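Local structure of response regulator (Caulobacter vibrioides, 3N0R) at residues 53-58 and 81-86; 123-128 and 267-272; 128-133 and 139-144; 199-204 and 223-228. The protein probably regulates the general stress response, its phosphorylated receiver domain releasing a sigma-like domain that binds an anti-sigma factor and so frees the sigma factor. The protein carries 1 engineered substitution. One frame throughout, in Å; residues are numbered along the deposited sequence.

Contact 1: 53-58 and 81-86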
loop_
_atom_site.group_PDB
_atom_site.type_symbol
_atom_site.label_atom_id
_atom_site.label_comp_id
_atom_site.label_asym_id
_atom_site.label_seq_id
_atom_site.Cartn_x
_atom_site.Cartn_y
_atom_site.Cartn_z
ATOM N N ARG A 53 -12.667 -3.373 -8.061
ATOM C CA ARG A 53 -13.796 -4.151 -8.551
ATOM C C ARG A 53 -14.485 -3.445 -9.723
ATOM O O ARG A 53 -14.854 -4.083 -10.714
ATOM C CB ARG A 53 -14.789 -4.424 -7.420
ATOM C CG ARG A 53 -15.879 -5.415 -7.790
ATOM C CD ARG A 53 -16.739 -5.767 -6.588
ATOM N NE ARG A 53 -17.451 -4.607 -6.052
ATOM C CZ ARG A 53 -18.620 -4.172 -6.513
ATOM N NH1 ARG A 53 -19.209 -4.794 -7.526
ATOM N NH2 ARG A 53 -19.204 -3.114 -5.964
ATOM N N VAL A 54 -14.650 -2.130 -9.615
ATOM C CA VAL A 54 -15.268 -1.354 -10.683
ATOM C C VAL A 54 -14.438 -1.446 -11.966
ATOM O O VAL A 54 -14.989 -1.647 -13.058
ATOM C CB VAL A 54 -15.443 0.112 -10.262
ATOM C CG1 VAL A 54 -15.780 0.988 -11.477
ATOM C CG2 VAL A 54 -16.520 0.222 -9.169
ATOM N N ALA A 55 -13.115 -1.305 -11.849
ATOM C CA ALA A 55 -12.251 -1.408 -13.029
ATOM C C ALA A 55 -12.348 -2.801 -13.667
ATOM O O ALA A 55 -12.430 -2.934 -14.897
ATOM C CB ALA A 55 -10.811 -1.089 -12.659
ATOM N N LEU A 56 -12.328 -3.841 -12.836
ATOM C CA LEU A 56 -12.447 -5.214 -13.323
ATOM C C LEU A 56 -13.750 -5.422 -14.090
ATOM O O LEU A 56 -13.755 -5.967 -15.195
ATOM C CB LEU A 56 -12.356 -6.202 -12.161
ATOM C CG LEU A 56 -12.637 -7.673 -12.502
ATOM C CD1 LEU A 56 -11.646 -8.190 -13.538
ATOM C CD2 LEU A 56 -12.614 -8.517 -11.232
ATOM N N GLU A 57 -14.859 -4.990 -13.499
ATOM C CA GLU A 57 -16.160 -5.184 -14.134
ATOM C C GLU A 57 -16.267 -4.415 -15.452
ATOM O O GLU A 57 -16.860 -4.910 -16.416
ATOM C CB GLU A 57 -17.303 -4.813 -13.190
ATOM C CG GLU A 57 -17.385 -5.680 -11.939
ATOM C CD GLU A 57 -18.125 -6.984 -12.139
ATOM O OE1 GLU A 57 -18.547 -7.285 -13.278
ATOM O OE2 GLU A 57 -18.285 -7.712 -11.137
ATOM N N ALA A 58 -15.691 -3.213 -15.499
ATOM C CA ALA A 58 -15.729 -2.403 -16.709
ATOM C C ALA A 58 -14.963 -3.084 -17.840
ATOM O O ALA A 58 -15.410 -3.115 -18.987
ATOM C CB ALA A 58 -15.155 -1.025 -16.434
ATOM N N HIS A 81 -6.204 4.008 -13.546
ATOM C CA HIS A 81 -5.925 5.439 -13.498
ATOM C C HIS A 81 -6.872 6.274 -14.354
ATOM O O HIS A 81 -7.236 7.385 -13.976
ATOM C CB HIS A 81 -4.472 5.696 -13.881
ATOM C CG HIS A 81 -3.527 5.543 -12.737
ATOM N ND1 HIS A 81 -2.813 6.612 -12.244
ATOM C CD2 HIS A 81 -3.204 4.479 -11.962
ATOM C CE1 HIS A 81 -2.082 6.217 -11.217
ATOM N NE2 HIS A 81 -2.311 4.933 -11.009
ATOM N N ALA A 82 -7.259 5.758 -15.517
ATOM C CA ALA A 82 -8.235 6.451 -16.366
ATOM C C ALA A 82 -9.575 6.610 -15.642
ATOM O O ALA A 82 -10.217 7.664 -15.713
ATOM C CB ALA A 82 -8.429 5.699 -17.688
ATOM N N ILE A 83 -10.001 5.554 -14.954
ATOM C CA ILE A 83 -11.277 5.581 -14.255
ATOM C C ILE A 83 -11.237 6.489 -13.028
ATOM O O ILE A 83 -12.138 7.305 -12.845
ATOM C CB ILE A 83 -11.737 4.164 -13.847
ATOM C CG1 ILE A 83 -12.001 3.316 -15.098
ATOM C CG2 ILE A 83 -12.979 4.231 -12.977
ATOM C CD1 ILE A 83 -12.193 1.826 -14.818
ATOM N N TRP A 84 -10.188 6.362 -12.209
ATOM C CA TRP A 84 -10.197 6.946 -10.869
ATOM C C TRP A 84 -9.308 8.161 -10.646
ATOM O O TRP A 84 -9.585 8.949 -9.740
ATOM C CB TRP A 84 -9.853 5.876 -9.815
ATOM C CG TRP A 84 -10.855 4.767 -9.755
ATOM C CD1 TRP A 84 -10.695 3.481 -10.195
ATOM C CD2 TRP A 84 -12.187 4.859 -9.246
ATOM N NE1 TRP A 84 -11.857 2.773 -9.995
ATOM C CE2 TRP A 84 -12.789 3.598 -9.413
ATOM C CE3 TRP A 84 -12.931 5.893 -8.670
ATOM C CZ2 TRP A 84 -14.104 3.341 -9.015
ATOM C CZ3 TRP A 84 -14.237 5.640 -8.282
ATOM C CH2 TRP A 84 -14.811 4.377 -8.456
ATOM N N LEU A 85 -8.249 8.307 -11.442
ATOM C CA LEU A 85 -7.160 9.210 -11.067
ATOM C C LEU A 85 -6.774 10.188 -12.175
ATOM O O LEU A 85 -5.647 10.694 -12.206
ATOM C CB LEU A 85 -5.933 8.401 -10.623
ATOM C CG LEU A 85 -6.134 7.554 -9.369
ATOM C CD1 LEU A 85 -4.958 6.597 -9.177
ATOM C CD2 LEU A 85 -6.318 8.448 -8.142
ATOM N N SER A 86 -7.704 10.497 -13.066
ATOM C CA SER A 86 -7.376 11.372 -14.186
ATOM C C SER A 86 -8.012 12.752 -14.098
ATOM O O SER A 86 -7.906 13.537 -15.035
ATOM C CB SER A 86 -7.720 10.680 -15.505
ATOM O OG SER A 86 -6.866 9.566 -15.694
#
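Ile83 and Trp84 from the end of helix 72-84 pack against Val54 and Ala55 of helix 45-60, a helix-helix contact in the all-helical sigma-like half of the protein. Ile83, which buries the most surface here, sends its long branch across to the smaller residues: with CG1 opposite the carbonyl carbon (chi1 -64°) and the chain extended beyond it, CD1 comes 3.7 Å from Ala55 CA and 3.9 Å from Ala55 CB. Ile83 CD1 also lies 4.4 Å from Ala58 CB, one turn further on. Alanines suit these two places because their short methyls let the tip of an isoleucine come close to the backbone of the facing helix.

Trp84 takes the other side of the contact. Its six-membered ring points edge-on at Val54, Trp84 CZ2 standing 3.7 Å from Val54 CB, which lies in the indole plane. Both methyls of Val54 are nearly as near to CZ2, so the branch as a whole lies against that ring edge. One indole face is backed by the other branch of Ile83, whose CG2 sits 3.5 Å above the plane, offset toward the rim. A stack with the ring of Tyr51 helps to hold the indole, and its one polar atom is satisfied on the opposing helix, where Trp84 NE1 donates a hydrogen bond to the carbonyl oxygen, O, of Tyr51.

Contact 2: 123-128 and 267-272; sequences TALEGF and VKAAIG
Leu125 swings its CG opposite the backbone N (chi1 -173°), which carries one branch toward the facing helix and places Leu125 CD1 4.1 Å from the methyl CB of Ala269. The root of the same side chain comes closer still, with Leu125 CB 3.8 Å from Ala269 CB. The preceding residue adds a methyl-to-methyl contact, Ala124 CB to Ala269 CB, at 4.1 Å. Ala269 therefore points into the opposing backbone, its CB only 4.0 Å from Leu125 N, and the two chains approach to 5.6 Å between Leu125 CA and Ala269 CA. Alanine suits such a spot: it covers apolar surface while keeping the backbones near each other.

The contact joins the two halves of the protein. Residues 123-125 lie on helix 115-125 of the sigma-like domain, whereas 267-272 belong to helix 264-277, the last helix of the receiver domain, so this is an interdomain surface made by small apolar groups and wholly buried. Phe120 and Leu121, on the earlier turn of helix 115-125, also cover Ala269, and Leu125 reaches Ala40 of helix 31-42 as well. Polar links lie beside the apolar contact. Lys268 NZ forms a salt bridge with Asp156 OD1, a second tie between the halves, and Glu126 is held on the sigma-like side by salt bridges to Arg36 and Arg73.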
loop_
_atom_site.group_PDB
_atom_site.type_symbol
_atom_site.label_atom_id
_atom_site.label_comp_id
_atom_site.label_asym_id
_atom_site.label_seq_id
_atom_site.Cartn_x
_atom_site.Cartn_y
_atom_site.Cartn_z
ATOM N N THR A 123 6.216 2.854 -8.298
ATOM C CA THR A 123 7.598 2.401 -8.388
ATOM C C THR A 123 8.057 1.692 -7.114
ATOM O O THR A 123 8.454 0.523 -7.158
ATOM C CB THR A 123 8.548 3.554 -8.791
ATOM O OG1 THR A 123 8.387 4.664 -7.899
ATOM C CG2 THR A 123 8.273 3.994 -10.237
ATOM N N ALA A 124 7.976 2.372 -5.973
ATOM C CA ALA A 124 8.482 1.817 -4.714
ATOM C C ALA A 124 7.635 0.675 -4.137
ATOM O O ALA A 124 8.174 -0.308 -3.636
ATOM C CB ALA A 124 8.658 2.927 -3.681
ATOM N N LEU A 125 6.313 0.812 -4.163
ATOM C CA LEU A 125 5.443 -0.228 -3.613
ATOM C C LEU A 125 5.178 -1.345 -4.615
ATOM O O LEU A 125 5.257 -2.522 -4.271
ATOM C CB LEU A 125 4.122 0.365 -3.111
ATOM C CG LEU A 125 3.208 -0.617 -2.370
ATOM C CD1 LEU A 125 3.824 -1.055 -1.045
ATOM C CD2 LEU A 125 1.855 0.020 -2.145
ATOM N N GLU A 126 4.874 -0.974 -5.855
ATOM C CA GLU A 126 4.423 -1.946 -6.838
ATOM C C GLU A 126 5.534 -2.478 -7.740
ATOM O O GLU A 126 5.339 -3.457 -8.452
ATOM C CB GLU A 126 3.282 -1.360 -7.668
ATOM C CG GLU A 126 2.059 -1.036 -6.807
ATOM C CD GLU A 126 1.529 -2.258 -6.078
ATOM O OE1 GLU A 126 1.307 -3.278 -6.757
ATOM O OE2 GLU A 126 1.332 -2.213 -4.833
ATOM N N GLY A 127 6.702 -1.841 -7.708
ATOM C CA GLY A 127 7.848 -2.320 -8.458
ATOM C C GLY A 127 7.842 -2.055 -9.951
ATOM O O GLY A 127 8.608 -2.677 -10.684
ATOM N N PHE A 128 7.011 -1.133 -10.425
ATOM C CA PHE A 128 7.100 -0.733 -11.825
ATOM C C PHE A 128 8.382 0.075 -12.044
ATOM O O PHE A 128 8.836 0.804 -11.152
ATOM C CB PHE A 128 5.892 0.119 -12.226
ATOM C CG PHE A 128 4.613 -0.647 -12.338
ATOM C CD1 PHE A 128 4.439 -1.571 -13.352
ATOM C CD2 PHE A 128 3.571 -0.428 -11.445
ATOM C CE1 PHE A 128 3.254 -2.272 -13.470
ATOM C CE2 PHE A 128 2.386 -1.131 -11.563
ATOM C CZ PHE A 128 2.226 -2.051 -12.581
ATOM N N VAL A 267 8.982 -1.332 1.943
ATOM C CA VAL A 267 8.821 -1.004 3.353
ATOM C C VAL A 267 8.746 0.511 3.545
ATOM O O VAL A 267 7.899 1.010 4.295
ATOM C CB VAL A 267 9.953 -1.615 4.178
ATOM C CG1 VAL A 267 9.859 -1.166 5.630
ATOM C CG2 VAL A 267 9.888 -3.131 4.078
ATOM N N LYS A 268 9.627 1.246 2.872
ATOM C CA LYS A 268 9.560 2.705 2.898
ATOM C C LYS A 268 8.183 3.180 2.453
ATOM O O LYS A 268 7.595 4.070 3.066
ATOM C CB LYS A 268 10.632 3.345 2.007
ATOM C CG LYS A 268 10.438 4.855 1.841
ATOM C CD LYS A 268 11.532 5.514 1.001
ATOM C CE LYS A 268 12.814 5.707 1.798
ATOM N NZ LYS A 268 13.572 6.911 1.357
ATOM N N ALA A 269 7.673 2.586 1.378
ATOM C CA ALA A 269 6.378 3.000 0.848
ATOM C C ALA A 269 5.239 2.694 1.820
ATOM O O ALA A 269 4.376 3.544 2.037
ATOM C CB ALA A 269 6.116 2.352 -0.513
ATOM N N ALA A 270 5.211 1.485 2.377
ATOM C CA ALA A 270 4.131 1.109 3.281
ATOM C C ALA A 270 4.148 1.960 4.550
ATOM O O ALA A 270 3.110 2.454 4.991
ATOM C CB ALA A 270 4.199 -0.371 3.610
ATOM N N ILE A 271 5.325 2.129 5.140
ATOM C CA ILE A 271 5.452 2.985 6.312
ATOM C C ILE A 271 5.094 4.430 5.965
ATOM O O ILE A 271 4.385 5.098 6.720
ATOM C CB ILE A 271 6.862 2.891 6.922
ATOM C CG1 ILE A 271 7.071 1.493 7.512
ATOM C CG2 ILE A 271 7.082 3.986 7.969
ATOM C CD1 ILE A 271 8.471 1.240 8.035
ATOM N N GLY A 272 5.561 4.907 4.813
ATOM C CA GLY A 272 5.236 6.253 4.375
ATOM C C GLY A 272 3.745 6.512 4.291
ATOM O O GLY A 272 3.272 7.588 4.678
#

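Contact 3: 128-133 and 139-144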
loop_
_atom_site.group_PDB
_atom_site.type_symbol
_atom_site.label_atom_id
_atom_site.label_comp_id
_atom_site.label_asym_id
_atom_site.label_seq_id
_atom_site.Cartn_x
_atom_site.Cartn_y
_atom_site.Cartn_z
ATOM N N PHE A 128 7.011 -1.133 -10.425
ATOM C CA PHE A 128 7.100 -0.733 -11.825
ATOM C C PHE A 128 8.382 0.075 -12.044
ATOM O O PHE A 128 8.836 0.804 -11.152
ATOM C CB PHE A 128 5.892 0.119 -12.226
ATOM C CG PHE A 128 4.613 -0.647 -12.338
ATOM C CD1 PHE A 128 4.439 -1.571 -13.352
ATOM C CD2 PHE A 128 3.571 -0.428 -11.445
ATOM C CE1 PHE A 128 3.254 -2.272 -13.470
ATOM C CE2 PHE A 128 2.386 -1.131 -11.563
ATOM C CZ PHE A 128 2.226 -2.051 -12.581
ATOM N N THR A 129 8.955 -0.029 -13.237
ATOM C CA THR A 129 10.041 0.870 -13.617
ATOM C C THR A 129 9.466 2.272 -13.837
ATOM O O THR A 129 8.255 2.427 -14.041
ATOM C CB THR A 129 10.699 0.418 -14.924
ATOM O OG1 THR A 129 9.757 0.570 -15.990
ATOM C CG2 THR A 129 11.139 -1.030 -14.831
ATOM N N PRO A 130 10.324 3.306 -13.802
ATOM C CA PRO A 130 9.823 4.651 -14.104
ATOM C C PRO A 130 9.158 4.729 -15.485
ATOM O O PRO A 130 8.146 5.406 -15.632
ATOM C CB PRO A 130 11.083 5.524 -14.032
ATOM C CG PRO A 130 11.982 4.783 -13.076
ATOM C CD PRO A 130 11.723 3.321 -13.341
ATOM N N THR A 131 9.691 4.032 -16.481
ATOM C CA THR A 131 9.052 4.028 -17.800
ATOM C C THR A 131 7.653 3.399 -17.767
ATOM O O THR A 131 6.718 3.892 -18.402
ATOM C CB THR A 131 9.925 3.308 -18.838
ATOM O OG1 THR A 131 11.146 4.034 -18.998
ATOM C CG2 THR A 131 9.222 3.244 -20.185
ATOM N N GLU A 132 7.508 2.299 -17.035
ATOM C CA GLU A 132 6.191 1.693 -16.870
ATOM C C GLU A 132 5.235 2.639 -16.145
ATOM O O GLU A 132 4.082 2.804 -16.549
ATOM C CB GLU A 132 6.307 0.365 -16.122
ATOM C CG GLU A 132 6.888 -0.767 -16.963
ATOM C CD GLU A 132 7.168 -2.022 -16.152
ATOM O OE1 GLU A 132 7.533 -1.932 -14.959
ATOM O OE2 GLU A 132 7.016 -3.119 -16.713
ATOM N N ALA A 133 5.710 3.253 -15.067
ATOM C CA ALA A 133 4.887 4.206 -14.328
ATOM C C ALA A 133 4.431 5.368 -15.229
ATOM O O ALA A 133 3.295 5.838 -15.115
ATOM C CB ALA A 133 5.626 4.718 -13.098
ATOM N N CYS A 139 2.426 10.261 -18.772
ATOM C CA CYS A 139 3.352 11.386 -18.769
ATOM C C CYS A 139 4.697 10.924 -19.304
ATOM O O CYS A 139 4.874 9.747 -19.607
ATOM C CB CYS A 139 3.497 11.965 -17.353
ATOM S SG CYS A 139 4.282 10.868 -16.147
ATOM N N ASP A 140 5.649 11.843 -19.428
ATOM C CA ASP A 140 6.969 11.458 -19.913
ATOM C C ASP A 140 7.926 11.057 -18.786
ATOM O O ASP A 140 7.591 11.142 -17.600
ATOM C CB ASP A 140 7.576 12.483 -20.900
ATOM C CG ASP A 140 8.030 13.780 -20.242
ATOM O OD1 ASP A 140 8.094 13.874 -19.009
ATOM O OD2 ASP A 140 8.357 14.725 -20.989
ATOM N N PHE A 141 9.103 10.577 -19.169
ATOM C CA PHE A 141 10.065 10.066 -18.203
ATOM C C PHE A 141 10.497 11.144 -17.211
ATOM O O PHE A 141 10.543 10.914 -16.000
ATOM C CB PHE A 141 11.283 9.496 -18.930
ATOM C CG PHE A 141 12.256 8.801 -18.027
ATOM C CD1 PHE A 141 13.317 9.486 -17.463
ATOM C CD2 PHE A 141 12.108 7.452 -17.745
ATOM C CE1 PHE A 141 14.216 8.835 -16.633
ATOM C CE2 PHE A 141 13.001 6.797 -16.919
ATOM C CZ PHE A 141 14.049 7.492 -16.357
ATOM N N GLY A 142 10.814 12.324 -17.724
ATOM C CA GLY A 142 11.239 13.417 -16.868
ATOM C C GLY A 142 10.198 13.772 -15.820
ATOM O O GLY A 142 10.515 14.050 -14.661
ATOM N N GLU A 143 8.936 13.772 -16.224
ATOM C CA GLU A 143 7.860 14.083 -15.296
ATOM C C GLU A 143 7.720 13.017 -14.214
ATOM O O GLU A 143 7.531 13.347 -13.043
ATOM C CB GLU A 143 6.539 14.308 -16.041
ATOM C CG GLU A 143 5.324 14.486 -15.135
ATOM C CD GLU A 143 5.344 15.771 -14.329
ATOM O OE1 GLU A 143 6.293 16.573 -14.479
ATOM O OE2 GLU A 143 4.397 15.979 -13.537
ATOM N N VAL A 144 7.822 11.736 -14.568
ATOM C CA VAL A 144 7.712 10.721 -13.539
ATOM C C VAL A 144 8.864 10.849 -12.526
ATOM O O VAL A 144 8.650 10.703 -11.321
ATOM C CB VAL A 144 7.583 9.301 -14.126
ATOM C CG1 VAL A 144 8.936 8.758 -14.545
ATOM C CG2 VAL A 144 6.917 8.390 -13.121
#
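Pro130, Thr131 and Ala133 of helix 130-137 meet Phe141 and Val144 of helix 141-156 in what is probably the counterpart of the helix-turn-helix of sigma factor region 4, kept here in a sigma-like domain. The two helices are joined by a short turn, and their first turns face each other. Val144 occurs in two conformers. In one of them chi1 of 80° sets CG1 over the gap flanked by its own N and C, and Val144 CG1 rests 3.6 Å from Pro130 O and 3.9 Å from Pro130 CB, while the other branch, Val144 CG2, packs 3.9 Å from Ala133 CB. In that conformer the branched valine touches two residues of the opposing helix.

Nearer the surface, Phe141 turns its CG opposite the backbone N (chi1 -173°), so that the ring leans toward helix 130-137. Phe141 CE2 meets Pro130 CB at 3.7 Å, and Thr131 OG1 stands at the ring edge, near its plane, 3.8 Å from Phe141 CD2.

Both helices are capped at their starts. Thr129 and Glu132 form a capping box, in which Glu132 N donates to Thr129 OG1 (3.0 Å) and Thr129 N to Glu132 OE1, and Asp140 OD1 accepts from Glu143 N. Proline fits the first turn of a helix, where no backbone N-H is needed. Since the contacts between the helices are mostly apolar, with polar bonds spent on each helix start, the interface probably owes its geometry to side-chain shape, while the caps fix where each helix begins.

Contact 4: 199-204 and 223-228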
loop_
_atom_site.group_PDB
_atom_site.type_symbol
_atom_site.label_atom_id
_atom_site.label_comp_id
_atom_site.label_asym_id
_atom_site.label_seq_id
_atom_site.Cartn_x
_atom_site.Cartn_y
_atom_site.Cartn_z
ATOM N N GLU A 199 2.920 -6.583 26.795
ATOM C CA GLU A 199 3.845 -6.004 27.757
ATOM C C GLU A 199 4.472 -4.716 27.215
ATOM O O GLU A 199 4.553 -3.703 27.916
ATOM C CB GLU A 199 4.931 -7.016 28.095
ATOM C CG GLU A 199 5.825 -6.600 29.233
ATOM C CD GLU A 199 6.735 -7.726 29.684
ATOM O OE1 GLU A 199 6.936 -8.684 28.899
ATOM O OE2 GLU A 199 7.240 -7.663 30.825
ATOM N N ALA A 200 4.909 -4.759 25.962
ATOM C CA ALA A 200 5.508 -3.577 25.341
ATOM C C ALA A 200 4.544 -2.392 25.283
ATOM O O ALA A 200 4.906 -1.263 25.631
ATOM C CB ALA A 200 6.023 -3.909 23.953
ATOM N N VAL A 201 3.320 -2.643 24.830
ATOM C CA VAL A 201 2.343 -1.568 24.679
ATOM C C VAL A 201 1.918 -1.016 26.042
ATOM O O VAL A 201 1.662 0.170 26.180
ATOM C CB VAL A 201 1.115 -2.018 23.855
ATOM C CG1 VAL A 201 0.043 -0.955 23.885
ATOM C CG2 VAL A 201 1.520 -2.306 22.412
ATOM N N THR A 202 1.873 -1.876 27.051
ATOM C CA THR A 202 1.553 -1.442 28.403
ATOM C C THR A 202 2.599 -0.457 28.935
ATOM O O THR A 202 2.275 0.479 29.667
ATOM C CB THR A 202 1.400 -2.650 29.331
ATOM O OG1 THR A 202 0.353 -3.490 28.829
ATOM C CG2 THR A 202 1.052 -2.218 30.742
ATOM N N ARG A 203 3.851 -0.645 28.534
ATOM C CA ARG A 203 4.909 0.283 28.924
ATOM C C ARG A 203 4.849 1.596 28.150
ATOM O O ARG A 203 5.039 2.672 28.729
ATOM C CB ARG A 203 6.288 -0.353 28.760
ATOM C CG ARG A 203 6.699 -1.214 29.928
ATOM C CD ARG A 203 8.180 -1.550 29.879
ATOM N NE ARG A 203 8.624 -2.165 31.125
ATOM C CZ ARG A 203 8.258 -3.380 31.518
ATOM N NH1 ARG A 203 7.445 -4.097 30.758
ATOM N NH2 ARG A 203 8.701 -3.877 32.666
ATOM N N ARG A 204 4.590 1.517 26.844
ATOM C CA ARG A 204 4.557 2.715 26.019
ATOM C C ARG A 204 3.722 2.471 24.771
ATOM O O ARG A 204 3.905 1.473 24.093
ATOM C CB ARG A 204 5.982 3.102 25.620
ATOM C CG ARG A 204 6.150 4.542 25.165
ATOM C CD ARG A 204 7.624 4.919 25.139
ATOM N NE ARG A 204 7.883 6.362 25.133
ATOM C CZ ARG A 204 7.047 7.303 24.695
ATOM N NH1 ARG A 204 5.857 6.989 24.196
ATOM N NH2 ARG A 204 7.414 8.579 24.746
ATOM N N ASP A 223 -3.188 -9.579 18.052
ATOM C CA ASP A 223 -4.468 -9.841 18.721
ATOM C C ASP A 223 -4.647 -9.230 20.111
ATOM O O ASP A 223 -5.729 -8.736 20.432
ATOM C CB ASP A 223 -4.772 -11.344 18.772
ATOM C CG ASP A 223 -5.395 -11.856 17.486
ATOM O OD1 ASP A 223 -5.749 -11.020 16.627
ATOM O OD2 ASP A 223 -5.548 -13.089 17.345
ATOM N N ALA A 224 -3.613 -9.279 20.944
ATOM C CA ALA A 224 -3.752 -8.818 22.322
ATOM C C ALA A 224 -3.589 -7.311 22.464
ATOM O O ALA A 224 -3.826 -6.761 23.539
ATOM C CB ALA A 224 -2.781 -9.554 23.240
ATOM N N VAL A 225 -3.192 -6.640 21.385
ATOM C CA VAL A 225 -3.018 -5.192 21.448
ATOM C C VAL A 225 -3.935 -4.435 20.479
ATOM O O VAL A 225 -3.972 -3.202 20.479
ATOM C CB VAL A 225 -1.539 -4.778 21.228
ATOM C CG1 VAL A 225 -0.669 -5.303 22.366
ATOM C CG2 VAL A 225 -1.028 -5.253 19.869
ATOM N N LYS A 226 -4.690 -5.176 19.675
ATOM C CA LYS A 226 -5.524 -4.584 18.633
ATOM C C LYS A 226 -6.481 -3.527 19.180
ATOM O O LYS A 226 -6.635 -2.460 18.589
ATOM C CB LYS A 226 -6.294 -5.683 17.897
ATOM C CG LYS A 226 -7.207 -5.194 16.786
ATOM C CD LYS A 226 -7.841 -6.376 16.063
ATOM C CE LYS A 226 -8.501 -7.335 17.043
ATOM N NZ LYS A 226 -9.051 -8.542 16.361
ATOM N N ASP A 227 -7.111 -3.815 20.317
ATOM C CA ASP A 227 -8.089 -2.895 20.895
ATOM C C ASP A 227 -7.447 -1.597 21.388
ATOM O O ASP A 227 -7.933 -0.500 21.090
ATOM C CB ASP A 227 -8.864 -3.565 22.035
ATOM C CG ASP A 227 -9.774 -4.679 21.549
ATOM O OD1 ASP A 227 -9.992 -4.786 20.322
ATOM O OD2 ASP A 227 -10.285 -5.441 22.400
ATOM N N ILE A 228 -6.357 -1.733 22.139
ATOM C CA ILE A 228 -5.619 -0.590 22.670
ATOM C C ILE A 228 -5.116 0.297 21.537
ATOM O O ILE A 228 -5.253 1.519 21.584
ATOM C CB ILE A 228 -4.412 -1.042 23.528
ATOM C CG1 ILE A 228 -4.880 -1.804 24.770
ATOM C CG2 ILE A 228 -3.565 0.155 23.942
ATOM C CD1 ILE A 228 -3.772 -2.590 25.444
#
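Val201, Val225 and Ile228 form an apolar cluster in the receiver domain, a doubly wound fold with a five-stranded parallel sheet, here between helix 194-203 and the region of helix 226-231. Val201 is the hub, using a different methyl for each partner. Its CG2 meets Val225 CG1 at 3.7 Å, the two side chains inclined to each other, and Val225 CG1 also lies 4.0 Å from Val201 CB. The other methyl, Val201 CG1, touches Ile228 CG2 at 3.8 Å as the side chains pass in opposite directions. This split follows from the torsion of Val201, whose CG1 stands opposite the backbone N (chi1 172°). Beta-branched residues suit the place: each offers a methyl close to its own backbone, so the two segments approach closely through short, stiff groups.

On the outer surface of helix 194-203, Glu199 OE2 and Arg203 NH1 make a long salt bridge (3.6 Å) in one of two conformers of Arg203. Toward the inside, Val201 also rests on Leu164 of strand 162-166, as does Ala200, and Leu198 of the same helix touches both Val225 and Ile228, so the cluster joins the two segments to each other and to the sheet.

Overall arrangement
Contacts 2 and 4 are buried, contact 1 lies at the surface and contact 3 is partly buried; all four meet through apolar side chains. Contacts 1 and 3 lie within the sigma-like half and contact 4 within the receiver, on the far side of the chain's centre from both. Contact 2, nearest that centre, is the one that joins the halves. It shares Phe128 with contact 3 and touches it through Thr123 CG2 against Ala133 CB, since helices 115-125 and 130-137 are consecutive. The side chains differ: alanines bring backbones together at contact 2 and recur in contacts 1 and 3, branched aliphatics fill contact 4, and aromatic rings take part in the more exposed contacts 1 and 3.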